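Local coordinates for SusD superfamily protein (Bacteroides vulgatus, PDB 3MYV) that probably binds polysaccharide at the outer membrane of a gut bacterium, at residues Tyr152-Arg157 / Ile440-Met445; Arg78-Leu83 / Leu140-Ile145; Asn68-Gly73 / Pro433-Gln438; Ala86-Asn91 / Asp146-Thr151. All coordinates share one frame; numbering follows the deposited sequence. Where two conformers were deposited one is given.

Contact 1: Tyr152-Arg157 / Ile440-Met445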
loop_
_atom_site.group_PDB
_atom_site.type_symbol
_atom_site.label_atom_id
_atom_site.label_comp_id
_atom_site.label_asym_id
_atom_site.label_seq_id
_atom_site.Cartn_x
_atom_site.Cartn_y
_atom_site.Cartn_z
ATOM N N TYR A 152 22.687 -1.997 -22.459
ATOM C CA TYR A 152 22.272 -0.737 -23.127
ATOM C C TYR A 152 20.810 -0.694 -23.591
ATOM O O TYR A 152 20.433 0.127 -24.465
ATOM C CB TYR A 152 23.214 -0.451 -24.292
ATOM C CG TYR A 152 24.660 -0.418 -23.900
ATOM C CD1 TYR A 152 25.159 0.597 -23.061
ATOM C CD2 TYR A 152 25.530 -1.399 -24.326
ATOM C CE1 TYR A 152 26.472 0.619 -22.696
ATOM C CE2 TYR A 152 26.856 -1.382 -23.953
ATOM C CZ TYR A 152 27.321 -0.373 -23.143
ATOM O OH TYR A 152 28.649 -0.374 -22.795
ATOM N N GLU A 153 20.000 -1.581 -23.012
ATOM C CA GLU A 153 18.565 -1.662 -23.260
ATOM C C GLU A 153 17.835 -0.642 -22.380
ATOM O O GLU A 153 18.119 -0.513 -21.190
ATOM C CB GLU A 153 18.053 -3.067 -22.911
ATOM C CG GLU A 153 16.578 -3.291 -23.166
ATOM C CD GLU A 153 16.047 -4.554 -22.511
ATOM O OE1 GLU A 153 16.843 -5.466 -22.171
ATOM O OE2 GLU A 153 14.822 -4.622 -22.346
ATOM N N ASN A 154 16.867 0.056 -22.970
ATOM C CA ASN A 154 15.997 0.974 -22.235
ATOM C C ASN A 154 14.569 0.513 -22.477
ATOM O O ASN A 154 14.009 0.804 -23.533
ATOM C CB ASN A 154 16.184 2.401 -22.729
ATOM C CG ASN A 154 17.616 2.858 -22.628
ATOM O OD1 ASN A 154 18.278 3.084 -23.638
ATOM N ND2 ASN A 154 18.128 2.907 -21.411
ATOM N N PRO A 155 14.000 -0.252 -21.534
ATOM C CA PRO A 155 12.681 -0.824 -21.807
ATOM C C PRO A 155 11.628 0.244 -22.068
ATOM O O PRO A 155 11.641 1.285 -21.419
ATOM C CB PRO A 155 12.352 -1.591 -20.535
ATOM C CG PRO A 155 13.663 -1.853 -19.869
ATOM C CD PRO A 155 14.550 -0.699 -20.239
ATOM N N PRO A 156 10.729 0.002 -23.028
ATOM C CA PRO A 156 9.709 0.993 -23.304
ATOM C C PRO A 156 8.618 0.905 -22.225
ATOM O O PRO A 156 8.636 0.003 -21.408
ATOM C CB PRO A 156 9.155 0.521 -24.655
ATOM C CG PRO A 156 9.282 -0.981 -24.571
ATOM C CD PRO A 156 10.627 -1.155 -23.938
ATOM N N ARG A 157 7.644 1.796 -22.282
ATOM C CA ARG A 157 6.464 1.660 -21.467
ATOM C C ARG A 157 5.661 0.483 -21.997
ATOM O O ARG A 157 5.560 0.281 -23.200
ATOM C CB ARG A 157 5.638 2.939 -21.491
ATOM C CG ARG A 157 6.341 4.149 -20.886
ATOM C CD ARG A 157 5.465 5.369 -20.899
ATOM N NE ARG A 157 4.385 5.274 -19.930
ATOM C CZ ARG A 157 3.433 6.183 -19.728
ATOM N NH1 ARG A 157 3.338 7.297 -20.463
ATOM N NH2 ARG A 157 2.542 5.968 -18.779
ATOM N N ILE A 440 15.926 11.358 -22.410
ATOM C CA ILE A 440 17.313 11.463 -22.879
ATOM C C ILE A 440 17.610 10.265 -23.794
ATOM O O ILE A 440 17.980 10.440 -24.964
ATOM C CB ILE A 440 18.299 11.541 -21.677
ATOM C CG1 ILE A 440 18.110 12.861 -20.907
ATOM C CG2 ILE A 440 19.783 11.374 -22.149
ATOM C CD1 ILE A 440 18.968 12.990 -19.640
ATOM N N PHE A 441 17.377 9.049 -23.295
ATOM C CA PHE A 441 17.666 7.834 -24.068
ATOM C C PHE A 441 16.462 7.326 -24.861
ATOM O O PHE A 441 16.635 6.573 -25.811
ATOM C CB PHE A 441 18.187 6.687 -23.150
ATOM C CG PHE A 441 19.555 6.932 -22.596
ATOM C CD1 PHE A 441 20.629 7.181 -23.433
ATOM C CD2 PHE A 441 19.774 6.924 -21.233
ATOM C CE1 PHE A 441 21.896 7.414 -22.919
ATOM C CE2 PHE A 441 21.043 7.164 -20.716
ATOM C CZ PHE A 441 22.097 7.418 -21.560
ATOM N N SER A 442 15.255 7.732 -24.462
ATOM C CA SER A 442 14.018 7.310 -25.128
ATOM C C SER A 442 13.123 8.530 -25.480
ATOM O O SER A 442 12.063 8.749 -24.878
ATOM C CB SER A 442 13.272 6.332 -24.236
ATOM O OG SER A 442 14.122 5.292 -23.731
ATOM N N PRO A 443 13.571 9.355 -26.436
ATOM C CA PRO A 443 12.850 10.569 -26.807
ATOM C C PRO A 443 11.437 10.346 -27.350
ATOM O O PRO A 443 10.616 11.261 -27.280
ATOM C CB PRO A 443 13.753 11.212 -27.869
ATOM C CG PRO A 443 14.639 10.120 -28.337
ATOM C CD PRO A 443 14.833 9.222 -27.176
ATOM N N GLU A 444 11.149 9.153 -27.860
ATOM C CA GLU A 444 9.822 8.869 -28.398
ATOM C C GLU A 444 8.882 8.195 -27.383
ATOM O O GLU A 444 7.741 7.941 -27.684
ATOM C CB GLU A 444 9.939 8.039 -29.681
ATOM C CG GLU A 444 10.833 8.674 -30.756
ATOM C CD GLU A 444 10.480 10.122 -31.061
ATOM O OE1 GLU A 444 9.293 10.425 -31.313
ATOM O OE2 GLU A 444 11.402 10.967 -31.055
HETATM N N MSE A 445 9.365 7.922 -26.169
HETATM C CA MSE A 445 8.521 7.462 -25.093
HETATM C C MSE A 445 7.425 8.509 -24.866
HETATM O O MSE A 445 7.661 9.719 -24.926
HETATM C CB MSE A 445 9.337 7.245 -23.806
HETATM C CG MSE A 445 8.535 6.861 -22.608
HETATM SE SE MSE A 445 9.584 6.331 -21.056
HETATM C CE MSE A 445 10.421 4.743 -21.779
HETATM O O HOH W 1 12.610 3.029 -24.363
#
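Phe441 meets Asn154 at the surface, where the last turn of the short helix 438-441 lies beside the irregular chain leading into strand 157-159. The closest approach is from Asn154 OD1 to Phe441 CB, 3.6 Å, with Phe441 CG next at 4.2 Å from the same oxygen. The amide oxygen thus rests on the base of the phenylalanine rather than on the far end of its ring, and the amide and ring planes are within 5° of each other.

Ser442 follows, its CB facing segment 152-157. Its OG lies 3.7 Å from Asn154 CB, but the polar link runs through a water, which donates to Asn154 O and also bonds Ser442 OG, each at 2.8 Å. A small hydroxyl suits this place because it can hold the water without pushing the segments apart. A type I turn then carries the backbone round, closed by the bond from Met445 N to Ser442 O, and returns it to the loop.

Met445, a selenomethionine here, makes the apolar part. Its CG lies 3.8 Å from Arg157 CD and its SE 3.9 Å from Arg157 CG, the two side chains crossing at about a right angle. A bend at the third torsion (-64°) swings CE to within 3.7 Å of Pro155 O. The guanidinium beyond is engaged by Asn448 OD1, Gly141 O and Glu446 O.

The chemistry implies a surface seam held by one bridging water and van der Waals contact rather than by direct hydrogen bonds, the arginine lending its aliphatic part while other partners hold its charged end.

Contact 2: Arg78-Leu83 / Leu140-Ile145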
loop_
_atom_site.group_PDB
_atom_site.type_symbol
_atom_site.label_atom_id
_atom_site.label_comp_id
_atom_site.label_asym_id
_atom_site.label_seq_id
_atom_site.Cartn_x
_atom_site.Cartn_y
_atom_site.Cartn_z
ATOM N N ARG A 78 13.123 4.411 -6.921
ATOM C CA ARG A 78 13.426 3.378 -5.940
ATOM C C ARG A 78 12.821 2.014 -6.323
ATOM O O ARG A 78 13.539 1.021 -6.310
ATOM C CB ARG A 78 13.059 3.821 -4.508
ATOM C CG ARG A 78 13.421 2.812 -3.419
ATOM C CD ARG A 78 14.836 2.350 -3.484
ATOM N NE ARG A 78 15.713 3.495 -3.408
ATOM C CZ ARG A 78 16.155 4.069 -2.285
ATOM N NH1 ARG A 78 15.891 3.580 -1.077
ATOM N NH2 ARG A 78 16.942 5.125 -2.385
ATOM N N PRO A 79 11.531 1.959 -6.740
ATOM C CA PRO A 79 11.053 0.643 -7.171
ATOM C C PRO A 79 11.822 0.113 -8.397
ATOM O O PRO A 79 12.043 -1.076 -8.512
ATOM C CB PRO A 79 9.587 0.904 -7.540
ATOM C CG PRO A 79 9.203 1.972 -6.585
ATOM C CD PRO A 79 10.409 2.883 -6.513
ATOM N N PHE A 80 12.249 0.993 -9.298
ATOM C CA PHE A 80 13.009 0.519 -10.461
ATOM C C PHE A 80 14.369 0.002 -10.061
ATOM O O PHE A 80 14.826 -0.976 -10.631
ATOM C CB PHE A 80 13.156 1.575 -11.556
ATOM C CG PHE A 80 12.021 1.571 -12.508
ATOM C CD1 PHE A 80 11.712 0.433 -13.232
ATOM C CD2 PHE A 80 11.208 2.677 -12.636
ATOM C CE1 PHE A 80 10.647 0.425 -14.125
ATOM C CE2 PHE A 80 10.151 2.665 -13.523
ATOM C CZ PHE A 80 9.871 1.556 -14.264
ATOM N N TYR A 81 15.010 0.672 -9.098
ATOM C CA TYR A 81 16.296 0.249 -8.602
ATOM C C TYR A 81 16.176 -1.135 -7.960
ATOM O O TYR A 81 16.995 -2.013 -8.202
ATOM C CB TYR A 81 16.875 1.286 -7.606
ATOM C CG TYR A 81 18.314 0.986 -7.225
ATOM C CD1 TYR A 81 18.615 0.100 -6.185
ATOM C CD2 TYR A 81 19.370 1.550 -7.930
ATOM C CE1 TYR A 81 19.907 -0.197 -5.853
ATOM C CE2 TYR A 81 20.691 1.249 -7.596
ATOM C CZ TYR A 81 20.939 0.373 -6.560
ATOM O OH TYR A 81 22.221 0.065 -6.220
ATOM N N ILE A 82 15.145 -1.325 -7.158
ATOM C CA ILE A 82 14.918 -2.601 -6.512
ATOM C C ILE A 82 14.670 -3.707 -7.542
ATOM O O ILE A 82 15.206 -4.817 -7.412
ATOM C CB ILE A 82 13.773 -2.510 -5.481
ATOM C CG1 ILE A 82 14.140 -1.576 -4.316
ATOM C CG2 ILE A 82 13.428 -3.908 -4.913
ATOM C CD1 ILE A 82 12.916 -1.109 -3.473
ATOM N N LEU A 83 13.876 -3.407 -8.566
ATOM C CA LEU A 83 13.616 -4.367 -9.641
ATOM C C LEU A 83 14.905 -4.829 -10.335
ATOM O O LEU A 83 15.074 -5.992 -10.619
ATOM C CB LEU A 83 12.670 -3.740 -10.674
ATOM C CG LEU A 83 11.177 -3.773 -10.299
ATOM C CD1 LEU A 83 10.352 -2.750 -11.096
ATOM C CD2 LEU A 83 10.577 -5.188 -10.491
ATOM N N LEU A 140 -1.090 3.230 -20.811
ATOM C CA LEU A 140 0.281 2.894 -20.576
ATOM C C LEU A 140 0.570 2.912 -19.088
ATOM O O LEU A 140 0.161 3.820 -18.365
ATOM C CB LEU A 140 1.234 3.866 -21.310
ATOM C CG LEU A 140 1.207 3.848 -22.847
ATOM C CD1 LEU A 140 2.126 4.945 -23.371
ATOM C CD2 LEU A 140 1.647 2.510 -23.455
ATOM N N GLY A 141 1.291 1.893 -18.650
ATOM C CA GLY A 141 1.878 1.868 -17.335
ATOM C C GLY A 141 3.300 2.373 -17.336
ATOM O O GLY A 141 3.673 3.246 -18.111
ATOM N N ALA A 142 4.094 1.849 -16.413
ATOM C CA ALA A 142 5.513 2.143 -16.393
ATOM C C ALA A 142 6.189 1.165 -17.358
ATOM O O ALA A 142 5.558 0.203 -17.832
ATOM C CB ALA A 142 6.056 1.951 -14.993
ATOM N N PRO A 143 7.477 1.390 -17.651
ATOM C CA PRO A 143 8.254 0.314 -18.265
ATOM C C PRO A 143 8.167 -0.943 -17.395
ATOM O O PRO A 143 8.112 -0.849 -16.155
ATOM C CB PRO A 143 9.683 0.886 -18.291
ATOM C CG PRO A 143 9.498 2.321 -18.332
ATOM C CD PRO A 143 8.278 2.611 -17.486
ATOM N N LEU A 144 8.111 -2.101 -18.044
ATOM C CA LEU A 144 7.816 -3.361 -17.376
ATOM C C LEU A 144 9.088 -4.179 -17.222
ATOM O O LEU A 144 9.647 -4.655 -18.227
ATOM C CB LEU A 144 6.779 -4.122 -18.223
ATOM C CG LEU A 144 6.358 -5.515 -17.732
ATOM C CD1 LEU A 144 5.875 -5.446 -16.310
ATOM C CD2 LEU A 144 5.287 -6.142 -18.663
ATOM N N ILE A 145 9.567 -4.353 -15.992
ATOM C CA ILE A 145 10.803 -5.120 -15.748
ATOM C C ILE A 145 10.443 -6.579 -15.512
ATOM O O ILE A 145 10.413 -7.084 -14.367
ATOM C CB ILE A 145 11.633 -4.535 -14.567
ATOM C CG1 ILE A 145 11.718 -2.997 -14.672
ATOM C CG2 ILE A 145 13.032 -5.126 -14.517
ATOM C CD1 ILE A 145 12.258 -2.456 -16.025
#
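Phe80 and Leu83 of helix 77-94 meet Ala142, Pro143 and Ile145 in a buried, mainly apolar contact, where the chain leaving strand 140-143 runs beside the helix and one backbone carbonyl meets a ring edge. The two helix residues are three positions apart, nearly one helical turn, so they present neighbouring side chains to the same partner.

Phe80 comes edge first. Its CE1 lies 3.5 Å from Pro143 O and 3.6 Å from Ile145 CG1, both near the ring plane. The slightly positive ring hydrogens at this rim are suited to a carbonyl oxygen, although Pro143 O also receives a hydrogen bond from Gln121 NE2. At the tip, CZ rests 3.7 Å from Pro143 CD, the proline ring standing across the phenyl at about a right angle. The same CZ is 3.9 Å from Ala142 CB, at the residue where the chain turns a corner.

Ile145 fits between the two helix residues. Its CG1, anti to its own carbonyl carbon (chi1 -45°), points at Phe80 and also lies 3.8 Å from Leu83 CD1, while CG2 approaches Leu83 CB. The branched side chain thus serves both neighbours. Leu124 of helix 103-128 touches Phe80 and Leu83, and Gln121 of that helix accepts from Ile145 N.

An alanine in place of Phe80 would probably open a gap beside Pro143 and Ala142 and take from Ile145 CG1 its ring-edge neighbour.

Such a joint, extended chain packed against paired helices, belongs to the alpha-helical part of the SusD fold, whose sequence families fall in the TPR clan.

Contact 3: Asn68-Gly73 / Pro433-Gln438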
loop_
_atom_site.group_PDB
_atom_site.type_symbol
_atom_site.label_atom_id
_atom_site.label_comp_id
_atom_site.label_asym_id
_atom_site.label_seq_id
_atom_site.Cartn_x
_atom_site.Cartn_y
_atom_site.Cartn_z
ATOM N N ASN A 68 9.889 17.404 -14.602
ATOM C CA ASN A 68 11.223 17.737 -14.087
ATOM C C ASN A 68 11.330 17.764 -12.565
ATOM O O ASN A 68 12.414 18.012 -12.030
ATOM C CB ASN A 68 11.783 19.034 -14.721
ATOM C CG ASN A 68 11.079 20.307 -14.249
ATOM O OD1 ASN A 68 10.234 20.289 -13.348
ATOM N ND2 ASN A 68 11.458 21.433 -14.850
ATOM N N SER A 69 10.230 17.460 -11.878
ATOM C CA SER A 69 10.219 17.398 -10.414
ATOM C C SER A 69 8.949 16.651 -10.004
ATOM O O SER A 69 7.893 17.259 -9.793
ATOM C CB SER A 69 10.249 18.813 -9.819
ATOM O OG SER A 69 10.500 18.795 -8.427
ATOM N N LEU A 70 9.043 15.325 -9.902
ATOM C CA LEU A 70 7.830 14.530 -9.623
ATOM C C LEU A 70 7.186 14.939 -8.298
ATOM O O LEU A 70 5.978 14.884 -8.194
ATOM C CB LEU A 70 8.062 13.030 -9.684
ATOM C CG LEU A 70 7.808 12.348 -11.034
ATOM C CD1 LEU A 70 8.638 12.953 -12.199
ATOM C CD2 LEU A 70 8.027 10.849 -10.918
ATOM N N ASN A 71 7.970 15.370 -7.310
ATOM C CA ASN A 71 7.430 15.754 -6.003
ATOM C C ASN A 71 6.615 14.598 -5.431
ATOM O O ASN A 71 5.501 14.785 -4.918
ATOM C CB ASN A 71 6.581 17.033 -6.075
ATOM C CG ASN A 71 7.338 18.232 -6.658
ATOM O OD1 ASN A 71 8.546 18.322 -6.543
ATOM N ND2 ASN A 71 6.607 19.173 -7.252
ATOM N N ALA A 72 7.201 13.405 -5.498
ATOM C CA ALA A 72 6.555 12.192 -5.016
ATOM C C ALA A 72 7.596 11.228 -4.464
ATOM O O ALA A 72 7.620 10.051 -4.810
ATOM C CB ALA A 72 5.701 11.527 -6.141
ATOM N N GLY A 73 8.459 11.737 -3.593
ATOM C CA GLY A 73 9.491 10.913 -2.994
ATOM C C GLY A 73 10.403 10.313 -4.059
ATOM O O GLY A 73 10.934 11.037 -4.888
ATOM N N PRO A 433 3.669 12.014 -13.559
ATOM C CA PRO A 433 4.322 12.080 -14.861
ATOM C C PRO A 433 5.591 11.205 -14.926
ATOM O O PRO A 433 6.241 10.933 -13.902
ATOM C CB PRO A 433 4.675 13.552 -14.984
ATOM C CG PRO A 433 5.007 13.943 -13.550
ATOM C CD PRO A 433 4.004 13.177 -12.718
ATOM N N ILE A 434 5.906 10.756 -16.133
ATOM C CA ILE A 434 7.173 10.113 -16.431
ATOM C C ILE A 434 8.284 11.168 -16.217
ATOM O O ILE A 434 8.164 12.292 -16.737
ATOM C CB ILE A 434 7.203 9.569 -17.903
ATOM C CG1 ILE A 434 6.035 8.603 -18.202
ATOM C CG2 ILE A 434 8.568 8.910 -18.199
ATOM C CD1 ILE A 434 5.947 7.369 -17.321
ATOM N N PRO A 435 9.336 10.835 -15.453
ATOM C CA PRO A 435 10.427 11.798 -15.228
ATOM C C PRO A 435 11.076 12.236 -16.529
ATOM O O PRO A 435 11.348 11.403 -17.406
ATOM C CB PRO A 435 11.436 11.020 -14.373
ATOM C CG PRO A 435 10.618 9.939 -13.734
ATOM C CD PRO A 435 9.536 9.596 -14.678
ATOM N N GLU A 436 11.353 13.526 -16.622
ATOM C CA GLU A 436 11.874 14.139 -17.839
ATOM C C GLU A 436 13.148 13.422 -18.334
ATOM O O GLU A 436 13.334 13.227 -19.545
ATOM C CB GLU A 436 12.161 15.616 -17.580
ATOM C CG GLU A 436 12.704 16.387 -18.775
ATOM C CD GLU A 436 12.945 17.865 -18.469
ATOM O OE1 GLU A 436 13.904 18.189 -17.730
ATOM O OE2 GLU A 436 12.189 18.703 -18.997
ATOM N N ASP A 437 14.003 13.001 -17.402
ATOM C CA ASP A 437 15.269 12.386 -17.812
ATOM C C ASP A 437 15.148 11.056 -18.536
ATOM O O ASP A 437 16.102 10.648 -19.211
ATOM C CB ASP A 437 16.303 12.327 -16.679
ATOM C CG ASP A 437 15.911 11.429 -15.555
ATOM O OD1 ASP A 437 14.781 10.884 -15.539
ATOM O OD2 ASP A 437 16.768 11.285 -14.650
ATOM N N GLN A 438 13.981 10.392 -18.447
ATOM C CA GLN A 438 13.731 9.234 -19.307
ATOM C C GLN A 438 13.793 9.558 -20.804
ATOM O O GLN A 438 14.138 8.683 -21.592
ATOM C CB GLN A 438 12.376 8.573 -18.975
ATOM C CG GLN A 438 12.278 8.167 -17.525
ATOM C CD GLN A 438 13.525 7.461 -16.988
ATOM O OE1 GLN A 438 14.321 8.039 -16.203
ATOM N NE2 GLN A 438 13.704 6.216 -17.404
HETATM O O HOH W 2 13.417 20.842 -17.219
#
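Asn68 and Glu436 bring two irregular stretches of chain to their closest point, CA to CA 5.2 Å, with no direct hydrogen bond between segments 68-73 and 433-438; Glu436 bonds instead through its backbone to the preceding Pro67. Just beyond, a type I turn from Pro435 to Gln438 bends the second segment toward helix 438-441.

Leu70 carries the apolar half. Its fork lies against the peptide between Pro433 and Ile434, with CD2 3.5 Å from Pro433 O. On one side CD1 reaches Pro433 CG at 4.0 Å, the leucine and that proline ring running past one another in opposite senses. On the other, CD1 and CD2 both lie 3.9 Å from Pro435 CG. A branched leucine suits the place between two rigid rings, since CD1 touches both while CD2 adds to the contact with Pro435. An alanine here would probably leave Pro433 CG and Pro435 CG without their facing methyls and open a gap between the loops.

The polar half lies at the exposed end. Glu436 CG is anti to the backbone N (chi1 -180°) and the side chain runs on extended, which carries its carboxylate alongside Asn68 CB. A water accepts from Asn68 ND2 (3.1 Å) and donates to Glu436 OE1 (2.7 Å), spanning the two side chains.

The contact thus joins the loop before helix 77-94, in the N-terminal part of this SusD-family fold, to the C-terminal RagB/SusD region, some 360 residues further along the chain.

Contact 4: Ala86-Asn91 / Asp146-Thr151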
loop_
_atom_site.group_PDB
_atom_site.type_symbol
_atom_site.label_atom_id
_atom_site.label_comp_id
_atom_site.label_asym_id
_atom_site.label_seq_id
_atom_site.Cartn_x
_atom_site.Cartn_y
_atom_site.Cartn_z
ATOM N N ALA A 86 16.731 -7.078 -7.872
ATOM C CA ALA A 86 15.967 -8.320 -7.743
ATOM C C ALA A 86 16.231 -9.259 -8.929
ATOM O O ALA A 86 16.429 -10.466 -8.756
ATOM C CB ALA A 86 14.481 -8.023 -7.629
ATOM N N TRP A 87 16.215 -8.706 -10.134
ATOM C CA TRP A 87 16.490 -9.523 -11.323
ATOM C C TRP A 87 17.937 -10.019 -11.355
ATOM O O TRP A 87 18.191 -11.098 -11.877
ATOM C CB TRP A 87 16.112 -8.783 -12.618
ATOM C CG TRP A 87 14.675 -8.989 -12.950
ATOM C CD1 TRP A 87 13.646 -8.123 -12.717
ATOM C CD2 TRP A 87 14.091 -10.148 -13.567
ATOM N NE1 TRP A 87 12.462 -8.670 -13.153
ATOM C CE2 TRP A 87 12.705 -9.915 -13.663
ATOM C CE3 TRP A 87 14.605 -11.367 -14.029
ATOM C CZ2 TRP A 87 11.826 -10.844 -14.237
ATOM C CZ3 TRP A 87 13.730 -12.291 -14.583
ATOM C CH2 TRP A 87 12.358 -12.015 -14.702
ATOM N N ASN A 88 18.875 -9.258 -10.789
ATOM C CA ASN A 88 20.264 -9.746 -10.660
ATOM C C ASN A 88 20.321 -10.996 -9.778
ATOM O O ASN A 88 21.065 -11.944 -10.080
ATOM C CB ASN A 88 21.203 -8.645 -10.145
ATOM C CG ASN A 88 21.469 -7.575 -11.204
ATOM O OD1 ASN A 88 21.321 -7.831 -12.401
ATOM N ND2 ASN A 88 21.879 -6.390 -10.772
ATOM N N ILE A 89 19.479 -11.026 -8.747
ATOM C CA ILE A 89 19.387 -12.196 -7.855
ATOM C C ILE A 89 18.832 -13.385 -8.622
ATOM O O ILE A 89 19.424 -14.469 -8.602
ATOM C CB ILE A 89 18.534 -11.892 -6.605
ATOM C CG1 ILE A 89 19.254 -10.891 -5.697
ATOM C CG2 ILE A 89 18.168 -13.168 -5.852
ATOM C CD1 ILE A 89 18.370 -10.297 -4.583
ATOM N N LEU A 90 17.706 -13.189 -9.314
ATOM C CA LEU A 90 17.076 -14.286 -10.047
ATOM C C LEU A 90 18.044 -14.843 -11.091
ATOM O O LEU A 90 18.155 -16.060 -11.247
ATOM C CB LEU A 90 15.782 -13.843 -10.746
ATOM C CG LEU A 90 14.578 -13.460 -9.874
ATOM C CD1 LEU A 90 13.317 -13.241 -10.745
ATOM C CD2 LEU A 90 14.326 -14.526 -8.800
ATOM N N ASN A 91 18.751 -13.953 -11.785
ATOM C CA ASN A 91 19.671 -14.377 -12.841
ATOM C C ASN A 91 20.813 -15.214 -12.274
ATOM O O ASN A 91 21.162 -16.252 -12.847
ATOM C CB ASN A 91 20.220 -13.190 -13.624
ATOM C CG ASN A 91 20.943 -13.624 -14.877
ATOM O OD1 ASN A 91 22.152 -13.455 -14.991
ATOM N ND2 ASN A 91 20.208 -14.219 -15.807
ATOM N N ASP A 146 10.144 -7.242 -16.621
ATOM C CA ASP A 146 9.725 -8.625 -16.643
ATOM C C ASP A 146 10.847 -9.515 -17.143
ATOM O O ASP A 146 10.603 -10.645 -17.543
ATOM C CB ASP A 146 8.447 -8.809 -17.476
ATOM C CG ASP A 146 8.636 -8.476 -18.959
ATOM O OD1 ASP A 146 9.702 -7.958 -19.313
ATOM O OD2 ASP A 146 7.705 -8.726 -19.770
ATOM N N HIS A 147 12.072 -9.002 -17.092
ATOM C CA HIS A 147 13.268 -9.722 -17.524
ATOM C C HIS A 147 14.511 -9.002 -17.032
ATOM O O HIS A 147 14.442 -7.861 -16.540
ATOM C CB HIS A 147 13.343 -9.769 -19.051
ATOM C CG HIS A 147 13.420 -8.414 -19.677
ATOM N ND1 HIS A 147 12.318 -7.596 -19.802
ATOM C CD2 HIS A 147 14.464 -7.726 -20.194
ATOM C CE1 HIS A 147 12.681 -6.466 -20.384
ATOM N NE2 HIS A 147 13.982 -6.519 -20.628
ATOM N N LEU A 148 15.645 -9.654 -17.233
ATOM C CA LEU A 148 16.944 -9.096 -16.985
ATOM C C LEU A 148 17.284 -8.110 -18.098
ATOM O O LEU A 148 17.464 -8.508 -19.280
ATOM C CB LEU A 148 18.001 -10.212 -16.965
ATOM C CG LEU A 148 19.418 -9.753 -16.627
ATOM C CD1 LEU A 148 19.519 -9.397 -15.173
ATOM C CD2 LEU A 148 20.462 -10.811 -16.992
ATOM N N VAL A 149 17.364 -6.832 -17.751
ATOM C CA VAL A 149 17.502 -5.786 -18.779
ATOM C C VAL A 149 18.940 -5.759 -19.314
ATOM O O VAL A 149 19.891 -5.815 -18.552
ATOM C CB VAL A 149 17.086 -4.399 -18.225
ATOM C CG1 VAL A 149 17.420 -3.277 -19.198
ATOM C CG2 VAL A 149 15.614 -4.403 -17.880
ATOM N N GLY A 150 19.089 -5.645 -20.636
ATOM C CA GLY A 150 20.421 -5.603 -21.256
ATOM C C GLY A 150 21.218 -4.369 -20.839
ATOM O O GLY A 150 20.649 -3.365 -20.414
ATOM N N THR A 151 22.530 -4.451 -20.974
ATOM C CA THR A 151 23.437 -3.371 -20.585
ATOM C C THR A 151 22.988 -2.035 -21.159
ATOM O O THR A 151 22.878 -1.069 -20.417
ATOM C CB THR A 151 24.854 -3.672 -21.005
ATOM O OG1 THR A 151 25.250 -4.920 -20.440
ATOM C CG2 THR A 151 25.845 -2.562 -20.552
#
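Trp87 and the His147-Leu148 peptide make the stacking part of this surface contact. One face of the indole lies under the backbone: His147 C is 3.7 Å above the plane over its centre, and Leu148 N lies over the same face toward the rim. Trp87 CZ2 also comes within 3.3 Å of Asp146 C. The opposite face meets Leu90 CD1, one helical turn on. Tryptophan suits the place, offering a broad face to the His147-Leu148 peptide and an N-H, through NE1, to Ile145 O.

Van der Waals contact falls to the Leu148 methyls. CG is anti to the backbone N (chi1 -177°), which turns the branch toward the helix. CD2 rests 3.6 Å from Asn91 CG and CD1 3.7 Å from Asn88 OD1, crossing both amide side chains at about a right angle, and Trp87 CB lies 4.3 Å from Leu148 CD1.

The polar bond lies within the loop. His147 ND1 donates to Asp146 OD1 at 2.7 Å, nearly straight at 166° and in the imidazole plane, while NE2 bonds Glu153 OE2. Two carboxylates on one ring would probably favour a protonated histidine.

A peptide stacked on tryptophan, an amide-pi arrangement, thus ties the loop between strands 140-143 and 157-159 to helix 77-94.

In the fold
Contact 2 is the buried one, contact 3 is partly buried, and contacts 1 and 4 lie at the surface. Contacts 2 and 4 share helix 77-94 and the chain that continues from strand 140-143, successive lengths of each being used, and Ile145 O to Trp87 NE1 connects them directly. Contact 1 takes that loop further, joined to contact 4 by Glu153 and His147 and to contact 2 by Arg157 and Gly141. Contacts 1 and 3 instead recruit the C-terminal region and meet through Ile434 and Met445. Chemistry follows depth: apolar side chains and a carbonyl at a ring edge in contact 2, bridging waters in contacts 1 and 3, and peptide-on-indole stacking in contact 4.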